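Local coordinates for triacylglycerol lipase (Clostridium botulinum, PDB 5AH1), which hydrolyses carboxylic ester bonds as a zinc-containing alpha/beta-hydrolase of the lipase type, with activity that extends to synthetic polyesters, at residues A[136-141]-A[164-169]; A[236-241]-A[307-312]. One frame throughout, in Å; residues are numbered along the deposited sequence. Where two conformers were deposited one is given.

Contact 1: A[136-141]-A[164-169]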
loop_
_atom_site.group_PDB
_atom_site.type_symbol
_atom_site.label_atom_id
_atom_site.label_comp_id
_atom_site.label_asym_id
_atom_site.label_seq_id
_atom_site.Cartn_x
_atom_site.Cartn_y
_atom_site.Cartn_z
ATOM N N TYR A 136 -5.815 -8.353 9.870
ATOM C CA TYR A 136 -6.108 -8.796 11.227
ATOM C C TYR A 136 -5.906 -10.305 11.387
ATOM O O TYR A 136 -5.151 -10.753 12.254
ATOM C CB TYR A 136 -7.531 -8.365 11.617
ATOM C CG TYR A 136 -7.981 -8.915 12.940
ATOM C CD1 TYR A 136 -7.642 -8.297 14.134
ATOM C CD2 TYR A 136 -8.749 -10.061 12.999
ATOM C CE1 TYR A 136 -8.047 -8.822 15.349
ATOM C CE2 TYR A 136 -9.152 -10.598 14.203
ATOM C CZ TYR A 136 -8.788 -9.978 15.381
ATOM O OH TYR A 136 -9.203 -10.505 16.581
ATOM N N ALA A 137 -6.522 -11.084 10.516
ATOM C CA ALA A 137 -6.401 -12.537 10.603
ATOM C C ALA A 137 -4.990 -13.009 10.298
ATOM O O ALA A 137 -4.521 -13.989 10.888
ATOM C CB ALA A 137 -7.389 -13.196 9.669
ATOM N N TYR A 138 -4.314 -12.336 9.373
ATOM C CA TYR A 138 -2.958 -12.725 9.003
ATOM C C TYR A 138 -2.018 -12.595 10.195
ATOM O O TYR A 138 -1.084 -13.387 10.359
ATOM C CB TYR A 138 -2.434 -11.884 7.824
ATOM C CG TYR A 138 -1.327 -12.579 7.089
ATOM C CD1 TYR A 138 -0.020 -12.490 7.527
ATOM C CD2 TYR A 138 -1.597 -13.416 6.017
ATOM C CE1 TYR A 138 0.999 -13.168 6.890
ATOM C CE2 TYR A 138 -0.585 -14.104 5.380
ATOM C CZ TYR A 138 0.710 -13.971 5.821
ATOM O OH TYR A 138 1.722 -14.673 5.206
ATOM N N ILE A 139 -2.265 -11.580 11.023
ATOM C CA ILE A 139 -1.438 -11.345 12.203
ATOM C C ILE A 139 -1.806 -12.254 13.379
ATOM O O ILE A 139 -0.933 -12.929 13.941
ATOM C CB ILE A 139 -1.532 -9.846 12.635
ATOM C CG1 ILE A 139 -0.923 -8.938 11.559
ATOM C CG2 ILE A 139 -0.825 -9.606 13.962
ATOM C CD1 ILE A 139 -1.203 -7.455 11.755
ATOM N N VAL A 140 -3.081 -12.247 13.742
ATOM C CA VAL A 140 -3.597 -12.965 14.899
ATOM C C VAL A 140 -3.705 -14.477 14.653
ATOM O O VAL A 140 -3.515 -15.292 15.562
ATOM C CB VAL A 140 -4.974 -12.387 15.307
ATOM C CG1 VAL A 140 -5.577 -13.168 16.458
ATOM C CG2 VAL A 140 -4.839 -10.916 15.678
ATOM N N GLY A 141 -4.001 -14.839 13.412
ATOM C CA GLY A 141 -4.336 -16.206 13.050
ATOM C C GLY A 141 -5.843 -16.383 13.013
ATOM O O GLY A 141 -6.578 -15.698 13.711
ATOM N N PRO A 164 -2.380 -18.929 9.582
ATOM C CA PRO A 164 -1.815 -19.405 10.852
ATOM C C PRO A 164 -1.556 -18.300 11.894
ATOM O O PRO A 164 -1.651 -18.559 13.093
ATOM C CB PRO A 164 -0.512 -20.096 10.419
ATOM C CG PRO A 164 -0.140 -19.436 9.134
ATOM C CD PRO A 164 -1.448 -19.108 8.457
ATOM N N GLY A 165 -1.252 -17.089 11.442
ATOM C CA GLY A 165 -0.927 -15.996 12.348
ATOM C C GLY A 165 0.568 -15.806 12.430
ATOM O O GLY A 165 1.281 -16.753 12.763
ATOM N N ILE A 166 1.053 -14.609 12.109
ATOM C CA ILE A 166 2.498 -14.334 12.150
ATOM C C ILE A 166 2.949 -13.620 13.416
ATOM O O ILE A 166 4.139 -13.579 13.705
ATOM C CB ILE A 166 2.989 -13.498 10.950
ATOM C CG1 ILE A 166 2.152 -12.220 10.819
ATOM C CG2 ILE A 166 2.987 -14.350 9.683
ATOM C CD1 ILE A 166 2.680 -11.210 9.847
ATOM N N TYR A 167 2.017 -13.051 14.176
ATOM C CA TYR A 167 2.391 -12.420 15.450
ATOM C C TYR A 167 1.238 -12.596 16.419
ATOM O O TYR A 167 0.548 -11.647 16.789
ATOM C CB TYR A 167 2.810 -10.950 15.285
ATOM C CG TYR A 167 3.593 -10.401 16.461
ATOM C CD1 TYR A 167 4.843 -10.924 16.804
ATOM C CD2 TYR A 167 3.094 -9.347 17.220
ATOM C CE1 TYR A 167 5.555 -10.422 17.876
ATOM C CE2 TYR A 167 3.810 -8.838 18.297
ATOM C CZ TYR A 167 5.041 -9.386 18.626
ATOM O OH TYR A 167 5.768 -8.888 19.686
ATOM N N LYS A 168 1.044 -13.847 16.826
ATOM C CA LYS A 168 -0.178 -14.253 17.496
ATOM C C LYS A 168 -0.366 -13.630 18.870
ATOM O O LYS A 168 -1.496 -13.557 19.360
ATOM C CB LYS A 168 -0.230 -15.776 17.610
ATOM C CG LYS A 168 -0.432 -16.496 16.280
ATOM C CD LYS A 168 -0.662 -18.003 16.493
ATOM C CE LYS A 168 0.579 -18.819 16.181
ATOM N NZ LYS A 168 0.937 -18.795 14.728
ATOM N N ASN A 169 0.734 -13.171 19.468
ATOM C CA ASN A 169 0.724 -12.624 20.823
ATOM C C ASN A 169 0.491 -11.110 20.873
ATOM O O ASN A 169 0.569 -10.498 21.941
ATOM C CB ASN A 169 2.031 -12.985 21.547
ATOM C CG ASN A 169 3.278 -12.498 20.808
ATOM O OD1 ASN A 169 3.325 -12.470 19.570
ATOM N ND2 ASN A 169 4.307 -12.128 21.573
HETATM O O HOH W 1 -0.593 -15.845 9.003
HETATM O O HOH W 2 -3.667 -15.113 18.361
#

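Contact 2: A[236-241]-A[307-312]. With K (potassium ion), chain D.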
loop_
_atom_site.group_PDB
_atom_site.type_symbol
_atom_site.label_atom_id
_atom_site.label_comp_id
_atom_site.label_asym_id
_atom_site.label_seq_id
_atom_site.Cartn_x
_atom_site.Cartn_y
_atom_site.Cartn_z
ATOM N N LEU A 236 -4.800 8.319 -11.245
ATOM C CA LEU A 236 -4.645 7.209 -12.185
ATOM C C LEU A 236 -5.899 6.340 -12.187
ATOM O O LEU A 236 -6.364 5.892 -13.245
ATOM C CB LEU A 236 -3.410 6.367 -11.876
ATOM C CG LEU A 236 -3.092 5.271 -12.900
ATOM C CD1 LEU A 236 -2.872 5.851 -14.290
ATOM C CD2 LEU A 236 -1.890 4.491 -12.443
ATOM N N SER A 237 -6.486 6.108 -11.015
ATOM C CA SER A 237 -7.752 5.402 -10.990
ATOM C C SER A 237 -8.863 6.268 -11.587
ATOM O O SER A 237 -9.654 5.786 -12.404
ATOM C CB SER A 237 -8.138 4.930 -9.596
ATOM O OG SER A 237 -9.418 4.331 -9.691
ATOM N N ASP A 238 -8.946 7.534 -11.189
ATOM C CA ASP A 238 -10.000 8.408 -11.690
ATOM C C ASP A 238 -10.066 8.409 -13.226
ATOM O O ASP A 238 -11.140 8.351 -13.812
ATOM C CB ASP A 238 -9.778 9.847 -11.246
ATOM C CG ASP A 238 -9.838 10.047 -9.741
ATOM O OD1 ASP A 238 -9.978 9.097 -8.972
ATOM O OD2 ASP A 238 -9.699 11.210 -9.319
ATOM N N LEU A 239 -8.906 8.469 -13.871
ATOM C CA LEU A 239 -8.836 8.732 -15.294
ATOM C C LEU A 239 -9.023 7.473 -16.166
ATOM O O LEU A 239 -9.298 7.600 -17.360
ATOM C CB LEU A 239 -7.546 9.483 -15.670
ATOM C CG LEU A 239 -6.196 8.769 -15.581
ATOM C CD1 LEU A 239 -5.875 7.990 -16.849
ATOM C CD2 LEU A 239 -5.120 9.788 -15.319
ATOM N N MET A 240 -8.874 6.285 -15.567
ATOM C CA MET A 240 -8.926 4.994 -16.284
ATOM C C MET A 240 -10.209 4.224 -16.010
ATOM O O MET A 240 -10.687 4.215 -14.888
ATOM C CB MET A 240 -7.783 4.078 -15.822
ATOM C CG MET A 240 -6.418 4.502 -16.228
ATOM S SD MET A 240 -5.236 3.176 -16.002
ATOM C CE MET A 240 -5.574 2.149 -17.428
ATOM N N PRO A 241 -10.752 3.518 -17.020
ATOM C CA PRO A 241 -11.718 2.463 -16.698
ATOM C C PRO A 241 -11.068 1.425 -15.787
ATOM O O PRO A 241 -9.888 1.104 -15.958
ATOM C CB PRO A 241 -12.051 1.852 -18.070
ATOM C CG PRO A 241 -11.617 2.886 -19.067
ATOM C CD PRO A 241 -10.428 3.544 -18.452
ATOM N N ASP A 307 -11.576 2.279 -4.086
ATOM C CA ASP A 307 -10.899 2.785 -2.893
ATOM C C ASP A 307 -9.638 3.597 -3.217
ATOM O O ASP A 307 -9.205 4.429 -2.409
ATOM C CB ASP A 307 -10.570 1.612 -1.962
ATOM C CG ASP A 307 -11.699 1.292 -0.972
ATOM O OD1 ASP A 307 -12.772 1.942 -1.036
ATOM O OD2 ASP A 307 -11.487 0.383 -0.131
ATOM N N LEU A 308 -9.040 3.328 -4.375
ATOM C CA LEU A 308 -7.882 4.059 -4.886
ATOM C C LEU A 308 -8.217 5.380 -5.544
ATOM O O LEU A 308 -7.337 6.226 -5.690
ATOM C CB LEU A 308 -7.109 3.201 -5.885
ATOM C CG LEU A 308 -6.379 2.000 -5.273
ATOM C CD1 LEU A 308 -5.915 1.051 -6.358
ATOM C CD2 LEU A 308 -5.192 2.434 -4.411
ATOM N N SER A 309 -9.465 5.533 -5.986
ATOM C CA SER A 309 -9.875 6.766 -6.648
ATOM C C SER A 309 -9.927 7.900 -5.633
ATOM O O SER A 309 -10.018 7.658 -4.422
ATOM C CB SER A 309 -11.246 6.605 -7.309
ATOM O OG SER A 309 -12.307 6.550 -6.370
ATOM N N THR A 310 -9.892 9.144 -6.095
ATOM C CA THR A 310 -9.926 10.253 -5.147
ATOM C C THR A 310 -11.258 10.296 -4.394
ATOM O O THR A 310 -11.273 10.557 -3.192
ATOM C CB THR A 310 -9.595 11.589 -5.823
ATOM O OG1 THR A 310 -10.533 11.869 -6.863
ATOM C CG2 THR A 310 -8.162 11.551 -6.397
ATOM N N GLU A 311 -12.373 10.038 -5.078
ATOM C CA GLU A 311 -13.654 9.945 -4.391
ATOM C C GLU A 311 -13.644 8.864 -3.293
ATOM O O GLU A 311 -14.163 9.070 -2.187
ATOM C CB GLU A 311 -14.748 9.629 -5.410
ATOM C CG GLU A 311 -16.169 9.538 -4.841
ATOM C CD GLU A 311 -17.182 9.011 -5.857
ATOM O OE1 GLU A 311 -16.780 8.191 -6.715
ATOM O OE2 GLU A 311 -18.367 9.419 -5.801
ATOM N N GLY A 312 -13.122 7.689 -3.621
ATOM C CA GLY A 312 -13.150 6.575 -2.695
ATOM C C GLY A 312 -12.203 6.773 -1.522
ATOM O O GLY A 312 -12.523 6.398 -0.396
HETATM K K K D . -12.210 5.902 -13.470
HETATM O O HOH W 3 -12.837 9.760 -7.991
#

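Contact 1: A[136-141]-A[164-169]
The last turn of helix 128-140 turns its carbonyl oxygens onto the 164-169 loop: I166 N donates to Y138 O at 3.0 Å, and Y167 N donates to I139 O with an N-H...O angle of 161°, on a lone pair in the carbonyl plane. Y138 O also takes a bond from water 1, which accepts from G165 N and sits over the centre of one face of the Y138 ring. I166 flanks that ring: its CD1 lies at the edge, in plane, while CG2 comes in obliquely, 3.6 Å from Y138 CE1. With CG1 between the backbone N and the carbonyl carbon (chi1 53°), I166 also sets CG1 3.5 Å from Y138 O. Farther along, I139 CG2 meets Y167 CB at 4.1 Å. K168 rests its CG against V140 O, then bends so that NZ comes back to its own loop and donates to P164 O and, at 2.9 Å, to G165 O. Two glycines let the backbones close up, G141 CA and G165 CA being 3.5 Å apart. Through main-chain N-H groups, the loop after strand 159-163 thus ties the end of helix 128-140, which G141 leaves at positive phi, to the two-stranded antiparallel sheet 142-145/159-163.

Contact 2: A[236-241]-A[307-312]
D238 and T310 cross at about a right angle, and the carboxylate of D238 takes hold of T310 with both oxygens. T310 N donates to the syn lone pair of D238 OD1 at 2.9 Å, with an N-H...O angle of 162°. T310 OG1 donates to D238 OD2 at 2.7 Å, again on the syn side but 19° out of the carboxylate plane. The threonine hydroxyl lies between its backbone N and carbonyl carbon (chi1 60°), which brings OG1 to the carboxylate that T310 N meets. T310 CG2 lies 3.3 Å from D238 OD2, and S309 CB packs equally close to D238 OD1. Beside this pair, S237 CB faces the backbone of S309 and stands 4.2 Å from L308 CB; its OG is hydrogen-bonded to T305 O. S309 is the N-cap of helix 310-317: its OG accepts from G312 N at 3.1 Å and is also hydrogen-bonded to Y306 O. Water 3 accepts from E311 N and donates weakly to D238 OD1. R368 completes the cluster, with a salt bridge to D238 OD2 and a hydrogen bond to T310 OG1. The main-chain oxygens of S237, D238 and M240 bind a potassium ion. D238 thus joins the ion to a helix start through one residue, backbone oxygen at the metal and carboxylate at the first turn, where R368 and the helix N-terminus would probably favour its negative charge.

In the fold
Contact 1 closes before contact 2 opens along the chain, and the two lie on opposite sides of the chain's centre, their own centres 31 Å apart and their nearest atoms about 14 Å apart. Between them in sequence run strands 176-181 and 221-227 of the parallel sheet, the framework of the alpha/beta-hydrolase fold. Contact 1 is at the surface, beside strands 117-120 and 176-181. Contact 2 is buried, made by helix 235-239 against the junction of helices 304-308 and 310-317. Helix 183-197 is common to both, touched by Y136 at one and L308 at the other. Its start overlaps a GxSxG pattern, probably the nucleophile elbow, and L308 lies near that pattern.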